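Local coordinates for uncharacterized protein DUF2179 (Eubacterium ventriosum, PDB 3HLU) that is of unknown function but carries, in this C-terminal piece of a probable YitT-type membrane protein, a DUF2179 domain of the GlnB-like clan, at residues K17-I20 against I21-M25; T58-K61 against V62-L66. All coordinates share one frame; numbering follows the deposited sequence.

Contact 1 (K17-I20 against I21-M25); sequences KRKI and IADRM
Lys19 turns its CG anti to the backbone N (chi1 174°) and runs on extended, while Asp23 keeps its CG beside its own backbone N (chi1 -73°). These choices bring the two chains obliquely across each other one helical turn apart. The aliphatic part of the lysine does the touching: CE of Lys19 lies 4.0 Å from OD2 of Asp23. The charged ends stay apart, with NZ of Lys19 5.2 Å from OD2 of Asp23, so any attraction is loose. The carboxylate also leans back over the turn, and CG of Asp23 sits 3.4 Å from O of Lys19. A leucine in place of Asp23 would probably leave the Lys19 ammonium without its nearby opposite charge. Ile21 lays CG1 3.6 Å from O of Lys17, and Ala22 sets CB 3.3 Å from O of Arg18. Arg24 brings CG close to O of Ile20. The backbone fixes these spacings through four i to i+4 bonds. Ile21 N reaches O of Lys17 at 3.1 Å. Ala22 N reaches O of Arg18 at 2.7 Å. Asp23 and Arg24 bond likewise to Lys19 and Ile20. Arg18 directs its guanidinium outside this turn, to a salt bridge with Glu48. Lys17 is the N-cap residue, and the arrangement is the first turns of an amphipathic alpha-helix, its buried Ile21 and Ala22 packed on Ile50 of strand 48-54.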
# COMPACT_ATOMS: atom_id res chain seq x y z
N LYS A 17 -12.62 -0.34 -5.12
CA LYS A 17 -13.24 0.36 -6.25
C LYS A 17 -12.19 1.06 -7.13
O LYS A 17 -12.46 2.07 -7.78
CB LYS A 17 -14.26 1.38 -5.73
CG LYS A 17 -15.40 0.81 -4.85
CD LYS A 17 -16.61 0.29 -5.66
CE LYS A 17 -16.54 -1.25 -5.90
NZ LYS A 17 -17.28 -1.72 -7.14
N ARG A 18 -10.98 0.51 -7.19
CA ARG A 18 -9.87 1.21 -7.83
C ARG A 18 -10.07 1.51 -9.32
O ARG A 18 -9.64 2.57 -9.78
CB ARG A 18 -8.55 0.48 -7.59
CG ARG A 18 -8.27 -0.61 -8.61
CD ARG A 18 -9.08 -1.86 -8.33
NE ARG A 18 -8.44 -2.67 -7.29
CZ ARG A 18 -7.81 -3.83 -7.51
NH1 ARG A 18 -7.26 -4.48 -6.48
NH2 ARG A 18 -7.74 -4.33 -8.74
N LYS A 19 -10.69 0.61 -10.08
CA LYS A 19 -10.91 0.88 -11.51
C LYS A 19 -11.73 2.16 -11.73
O LYS A 19 -11.39 3.01 -12.55
CB LYS A 19 -11.57 -0.30 -12.22
CG LYS A 19 -11.92 0.06 -13.66
CD LYS A 19 -12.74 -0.99 -14.42
CE LYS A 19 -12.97 -0.52 -15.86
NZ LYS A 19 -13.46 -1.59 -16.78
N ILE A 20 -12.82 2.29 -11.00
CA ILE A 20 -13.58 3.54 -10.99
C ILE A 20 -12.74 4.76 -10.58
O ILE A 20 -12.78 5.80 -11.24
CB ILE A 20 -14.78 3.41 -10.04
CG1 ILE A 20 -15.68 2.25 -10.49
CG2 ILE A 20 -15.55 4.70 -9.99
CD1 ILE A 20 -16.78 1.92 -9.50
N ILE A 21 -11.99 4.63 -9.49
CA ILE A 21 -11.13 5.73 -9.05
C ILE A 21 -10.10 6.12 -10.09
O ILE A 21 -9.88 7.29 -10.34
CB ILE A 21 -10.38 5.38 -7.76
CG1 ILE A 21 -11.36 5.25 -6.60
CG2 ILE A 21 -9.34 6.46 -7.46
CD1 ILE A 21 -10.70 4.86 -5.30
N ALA A 22 -9.46 5.11 -10.68
CA ALA A 22 -8.43 5.34 -11.69
C ALA A 22 -9.00 6.07 -12.89
O ALA A 22 -8.36 6.96 -13.42
CB ALA A 22 -7.80 4.04 -12.11
N ASP A 23 -10.22 5.71 -13.31
CA ASP A 23 -10.82 6.35 -14.47
C ASP A 23 -11.13 7.82 -14.20
O ASP A 23 -10.80 8.68 -15.01
CB ASP A 23 -12.07 5.61 -14.96
CG ASP A 23 -11.73 4.28 -15.68
OD1 ASP A 23 -10.54 4.03 -16.01
OD2 ASP A 23 -12.67 3.47 -15.89
N ARG A 24 -11.74 8.10 -13.06
CA ARG A 24 -12.08 9.48 -12.70
C ARG A 24 -10.84 10.33 -12.47
O ARG A 24 -10.88 11.55 -12.63
CB ARG A 24 -12.98 9.51 -11.47
CG ARG A 24 -14.35 8.90 -11.69
CD ARG A 24 -15.29 9.20 -10.53
NE ARG A 24 -15.45 10.63 -10.28
CZ ARG A 24 -16.14 11.15 -9.27
NH1 ARG A 24 -16.75 10.35 -8.40
NH2 ARG A 24 -16.23 12.46 -9.11
N MSE A 25 -9.74 9.69 -12.08
CA MSE A 25 -8.50 10.42 -11.87
C MSE A 25 -7.98 10.93 -13.20
O MSE A 25 -7.46 12.04 -13.31
CB MSE A 25 -7.45 9.52 -11.22
CG MSE A 25 -7.54 9.44 -9.71
SE MSE A 25 -6.23 8.22 -8.96
CE MSE A 25 -4.72 9.43 -8.77

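Contact 2 (T58-K61 against V62-L66); sequences TLVK and VRNLL
Val62 lies over the carbonyl of Thr58, one turn back, and its CG2 comes to 3.5 Å from O of Thr58. That branch stands beside the backbone N of Val62 because CG1 takes the position anti to it (chi1 162°). The same carbonyl accepts the backbone bond from Val62 N at 2.9 Å, so polar and apolar groups of one residue meet one oxygen. Arg63 repeats the pattern: its CB is 3.3 Å from O of Leu59, which Arg63 N also bonds. From CG to NE the Arg63 chain is extended, carrying the guanidinium off the turn. Its NE bonds to O of Gly40 of the second subunit. On the outer face Asn64 folds its amide back along the helix, with CG of Asn64 3.5 Å from O of Val60. The ND2 of Asn64 passes CG1 of Val60 at 4.4 Å, a light contact, and OD1 of Asn64 is held by Lys67. Asn64 N bonds O of Val60 at 3.2 Å. The next bond, from Leu65 N to O of Lys61, is weak, but Leu66 N bonds O of Val62 in the usual way. Val60, Lys61 and Asn64 lie on the exposed side of helix 56-67. On the inner side, Leu59, Val62 and Leu66 touch Met75 of strand 74-77, while Val62, Leu65 and Leu66 meet helix 18-28.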
# COMPACT_ATOMS: atom_id res chain seq x y z
N THR A 58 -2.40 18.19 -5.72
CA THR A 58 -3.15 17.16 -6.40
C THR A 58 -3.67 16.12 -5.39
O THR A 58 -4.79 15.60 -5.53
CB THR A 58 -2.30 16.45 -7.48
OG1 THR A 58 -1.48 17.40 -8.18
CG2 THR A 58 -3.18 15.71 -8.45
N LEU A 59 -2.87 15.82 -4.38
CA LEU A 59 -3.22 14.80 -3.39
C LEU A 59 -4.53 15.12 -2.68
O LEU A 59 -5.30 14.23 -2.31
CB LEU A 59 -2.10 14.63 -2.37
CG LEU A 59 -2.26 13.55 -1.29
CD1 LEU A 59 -2.19 12.15 -1.89
CD2 LEU A 59 -1.19 13.73 -0.22
N VAL A 60 -4.77 16.41 -2.49
CA VAL A 60 -5.99 16.86 -1.85
C VAL A 60 -7.19 16.64 -2.77
O VAL A 60 -8.26 16.22 -2.32
CB VAL A 60 -5.88 18.32 -1.44
CG1 VAL A 60 -7.21 18.82 -0.91
CG2 VAL A 60 -4.77 18.48 -0.41
N LYS A 61 -7.03 16.92 -4.05
CA LYS A 61 -8.12 16.68 -4.97
C LYS A 61 -8.45 15.19 -5.02
O LYS A 61 -9.62 14.80 -5.04
CB LYS A 61 -7.80 17.20 -6.38
CG LYS A 61 -7.49 18.71 -6.45
CD LYS A 61 -7.67 19.24 -7.88
CE LYS A 61 -6.99 20.60 -8.08
NZ LYS A 61 -5.48 20.54 -8.10
N VAL A 62 -7.42 14.37 -5.04
CA VAL A 62 -7.59 12.92 -5.13
C VAL A 62 -8.28 12.39 -3.89
O VAL A 62 -9.22 11.60 -3.98
CB VAL A 62 -6.22 12.21 -5.28
CG1 VAL A 62 -6.33 10.74 -4.94
CG2 VAL A 62 -5.69 12.39 -6.68
N ARG A 63 -7.82 12.84 -2.74
CA ARG A 63 -8.45 12.48 -1.49
C ARG A 63 -9.96 12.75 -1.49
O ARG A 63 -10.75 11.95 -1.00
CB ARG A 63 -7.80 13.24 -0.35
CG ARG A 63 -8.02 12.57 0.95
CD ARG A 63 -7.76 13.48 2.10
NE ARG A 63 -7.52 12.70 3.29
CZ ARG A 63 -6.73 13.08 4.28
NH1 ARG A 63 -6.10 14.26 4.19
NH2 ARG A 63 -6.55 12.30 5.34
N ASN A 64 -10.36 13.88 -2.05
CA ASN A 64 -11.77 14.24 -2.11
C ASN A 64 -12.53 13.37 -3.08
O ASN A 64 -13.73 13.16 -2.95
CB ASN A 64 -11.92 15.71 -2.46
CG ASN A 64 -11.56 16.61 -1.28
OD1 ASN A 64 -11.32 16.12 -0.17
ND2 ASN A 64 -11.52 17.92 -1.51
N LEU A 65 -11.80 12.85 -4.04
CA LEU A 65 -12.40 11.95 -4.99
C LEU A 65 -12.63 10.61 -4.33
O LEU A 65 -13.57 9.89 -4.66
CB LEU A 65 -11.45 11.84 -6.18
CG LEU A 65 -11.53 10.63 -7.08
CD1 LEU A 65 -12.87 10.60 -7.80
CD2 LEU A 65 -10.38 10.69 -8.07
N LEU A 66 -11.77 10.27 -3.37
CA LEU A 66 -11.91 9.01 -2.66
C LEU A 66 -13.18 9.01 -1.84
O LEU A 66 -13.97 8.06 -1.87
CB LEU A 66 -10.73 8.80 -1.72
CG LEU A 66 -9.38 8.60 -2.39
CD1 LEU A 66 -8.31 8.20 -1.37
CD2 LEU A 66 -9.56 7.57 -3.49

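From the N terminus, strand 9-14 leads into contact 1, within helix 18-28. Strands 34-40 and 48-54 follow before contact 2, within helix 56-67, and strand 74-77 ends the modelled sheet. The contacts are in series. They neither nest nor cross, and each joins consecutive turns of its helix without closing a loop. The centres of contacts 1 and 2 are about 12 Å apart, and their inner sides meet. Ile21 CD1 packs on Leu66 CD2 at 3.5 Å, and Met25 CE reaches Val62 CG2 at 3.7 Å. Leu65 fits against Arg24 and Met25. Together the helices pack on the four-stranded antiparallel sheet, contact 1 on strand 48-54 and contact 2 on strand 74-77.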